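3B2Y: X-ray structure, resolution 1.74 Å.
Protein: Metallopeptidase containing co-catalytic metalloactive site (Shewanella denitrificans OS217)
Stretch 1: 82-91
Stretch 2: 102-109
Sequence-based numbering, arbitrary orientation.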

# COMPACT_ATOMS: atom_id res chain seq x y z
N GLY A 82 4.96 0.51 -5.25
CA GLY A 82 4.31 0.90 -4.01
C GLY A 82 5.26 1.49 -2.95
O GLY A 82 5.13 2.65 -2.57
N PRO A 83 6.21 0.69 -2.46
CA PRO A 83 7.09 1.19 -1.42
C PRO A 83 7.90 2.40 -1.91
O PRO A 83 8.03 3.39 -1.18
CB PRO A 83 7.95 -0.01 -1.08
CG PRO A 83 7.15 -1.15 -1.53
CD PRO A 83 6.50 -0.72 -2.76
N TRP A 84 8.38 2.38 -3.17
CA TRP A 84 9.08 3.57 -3.70
C TRP A 84 8.11 4.78 -3.89
O TRP A 84 8.52 5.92 -3.71
CB TRP A 84 9.87 3.29 -4.99
CG TRP A 84 11.01 2.34 -4.81
CD1 TRP A 84 11.03 1.06 -5.12
CD2 TRP A 84 12.29 2.66 -4.26
NE1 TRP A 84 12.25 0.50 -4.83
CE2 TRP A 84 13.05 1.48 -4.30
CE3 TRP A 84 12.86 3.83 -3.74
CZ2 TRP A 84 14.32 1.41 -3.78
CZ3 TRP A 84 14.16 3.78 -3.25
CH2 TRP A 84 14.89 2.58 -3.31
N GLY A 85 6.85 4.48 -4.25
CA GLY A 85 5.76 5.48 -4.31
C GLY A 85 5.58 6.16 -2.98
O GLY A 85 5.46 7.40 -2.91
N MSE A 86 5.62 5.38 -1.90
CA MSE A 86 5.51 5.98 -0.57
C MSE A 86 6.67 6.88 -0.21
O MSE A 86 6.50 7.91 0.41
CB MSE A 86 5.32 4.92 0.49
CG MSE A 86 4.68 5.51 1.77
SE MSE A 86 4.36 4.11 3.08
CE MSE A 86 3.32 2.92 1.85
N LEU A 87 7.88 6.46 -0.55
CA LEU A 87 9.05 7.28 -0.34
C LEU A 87 8.98 8.61 -1.09
O LEU A 87 9.39 9.66 -0.56
CB LEU A 87 10.30 6.48 -0.68
CG LEU A 87 11.66 7.00 -0.32
CD1 LEU A 87 11.71 7.49 1.13
CD2 LEU A 87 12.62 5.84 -0.56
N HIS A 88 8.46 8.58 -2.32
CA HIS A 88 8.26 9.77 -3.14
C HIS A 88 7.24 10.70 -2.46
O HIS A 88 7.47 11.90 -2.30
CB HIS A 88 7.77 9.34 -4.55
CG HIS A 88 7.63 10.46 -5.53
ND1 HIS A 88 6.43 11.09 -5.77
CD2 HIS A 88 8.54 11.08 -6.32
CE1 HIS A 88 6.60 12.05 -6.67
NE2 HIS A 88 7.88 12.06 -7.02
N PHE A 89 6.19 10.08 -1.94
CA PHE A 89 5.12 10.76 -1.23
C PHE A 89 5.67 11.45 0.02
O PHE A 89 5.45 12.62 0.20
CB PHE A 89 4.04 9.75 -0.90
CG PHE A 89 2.95 10.26 -0.06
CD1 PHE A 89 2.10 11.21 -0.56
CD2 PHE A 89 2.77 9.78 1.22
CE1 PHE A 89 1.08 11.70 0.22
CE2 PHE A 89 1.73 10.26 2.00
CZ PHE A 89 0.90 11.21 1.50
N LEU A 90 6.44 10.73 0.80
CA LEU A 90 7.11 11.24 2.02
C LEU A 90 8.07 12.39 1.73
O LEU A 90 8.13 13.39 2.46
CB LEU A 90 7.90 10.13 2.70
CG LEU A 90 7.01 9.06 3.30
CD1 LEU A 90 7.85 8.07 4.04
CD2 LEU A 90 5.91 9.64 4.19
N ARG A 91 8.79 12.28 0.63
CA ARG A 91 9.67 13.38 0.23
C ARG A 91 8.91 14.68 0.03
O ARG A 91 9.47 15.75 0.27
CB ARG A 91 10.51 13.02 -1.01
CG ARG A 91 11.56 11.97 -0.75
CD ARG A 91 12.74 12.08 -1.68
NE ARG A 91 13.69 11.01 -1.39
CZ ARG A 91 14.63 10.56 -2.21
NH1 ARG A 91 14.77 11.06 -3.44
NH2 ARG A 91 15.42 9.57 -1.81
N ASN A 102 -3.69 11.74 12.01
CA ASN A 102 -2.78 10.72 12.57
C ASN A 102 -2.45 9.79 11.43
O ASN A 102 -3.23 8.92 11.12
CB ASN A 102 -3.44 9.99 13.72
CG ASN A 102 -3.84 10.90 14.84
OD1 ASN A 102 -3.02 11.71 15.31
ND2 ASN A 102 -5.08 10.75 15.33
N LEU A 103 -1.37 10.04 10.73
CA LEU A 103 -1.05 9.21 9.54
C LEU A 103 -0.08 8.13 9.99
O LEU A 103 0.92 8.42 10.66
CB LEU A 103 -0.49 10.03 8.39
CG LEU A 103 -0.16 9.31 7.05
CD1 LEU A 103 -1.40 8.55 6.52
CD2 LEU A 103 0.26 10.28 5.98
N SER A 104 -0.46 6.89 9.71
CA SER A 104 0.42 5.74 9.95
C SER A 104 0.87 5.16 8.63
O SER A 104 0.14 5.19 7.67
CB SER A 104 -0.34 4.76 10.81
OG SER A 104 -0.62 5.34 12.12
N LEU A 105 2.12 4.68 8.59
CA LEU A 105 2.74 4.18 7.34
C LEU A 105 3.40 2.81 7.57
O LEU A 105 4.03 2.59 8.58
CB LEU A 105 3.80 5.17 6.88
CG LEU A 105 3.32 6.60 6.66
CD1 LEU A 105 4.51 7.53 6.56
CD2 LEU A 105 2.44 6.64 5.43
N LEU A 106 3.09 1.86 6.72
CA LEU A 106 3.61 0.48 6.76
C LEU A 106 4.22 0.24 5.34
O LEU A 106 3.60 -0.32 4.46
CB LEU A 106 2.46 -0.47 7.13
CG LEU A 106 2.66 -1.90 7.53
CD1 LEU A 106 3.42 -1.98 8.87
CD2 LEU A 106 1.27 -2.51 7.73
N PRO A 107 5.43 0.75 5.12
CA PRO A 107 5.97 0.91 3.80
C PRO A 107 6.33 -0.40 3.11
O PRO A 107 6.34 -0.46 1.89
CB PRO A 107 7.32 1.66 4.06
CG PRO A 107 7.21 2.23 5.36
CD PRO A 107 6.30 1.30 6.16
N LEU A 108 6.69 -1.42 3.88
CA LEU A 108 7.29 -2.62 3.29
C LEU A 108 7.06 -3.85 4.15
O LEU A 108 7.85 -4.12 5.04
CB LEU A 108 8.78 -2.42 3.08
CG LEU A 108 9.58 -3.56 2.42
CD1 LEU A 108 8.88 -4.05 1.07
CD2 LEU A 108 11.09 -3.16 2.19
N VAL A 109 5.98 -4.58 3.87
CA VAL A 109 5.57 -5.72 4.67
C VAL A 109 6.36 -7.03 4.34
O VAL A 109 6.60 -7.87 5.22
CB VAL A 109 4.09 -5.90 4.49
CG1 VAL A 109 3.59 -7.24 5.03
CG2 VAL A 109 3.33 -4.70 5.09

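What joins the helix to the strand and the residues that follow it? Apolar packing does, with no hydrogen bond crossing between them. Helical hydrogen bonds, such as Leu90 N to Met86 O at 2.8 Å, tie up much of the helix backbone, and the helix runs roughly antiparallel to the strand, at 144°. Together the stretches bury 344 Å².

Why does Met86, present as selenomethionine, cover the most surface? Its CA-to-CB bond points toward the strand, and with chi1 and chi2 both t the unbranched chain reaches out before chi3 turns to m. Met86 SE lies 4.0 Å from Leu105 CD2 and 3.7 Å from Pro107 CA, touching both the strand and the residue just beyond it.

How does Leu105 meet the helix? Its branched end is broad enough to contact two residues one helical turn apart: CD2 packs on Met86, while Leu105 CD1 comes within 3.5 Å of Leu90 CD2. Toward the start of the strand, Phe89 CE2 lies 4.2 Å from Leu103 CD2, which sits at the ring edge.

What does Pro107 add where the backbones come closest? Pro107 CA is 5.3 Å from Pro83 CA, and Pro107 O meets the Pro83 ring, 3.4 Å from Pro83 CB. Pro107 CB packs on Met86 SE at 4.0 Å, and Pro83 CG also approaches Leu108 CD1 at 4.3 Å.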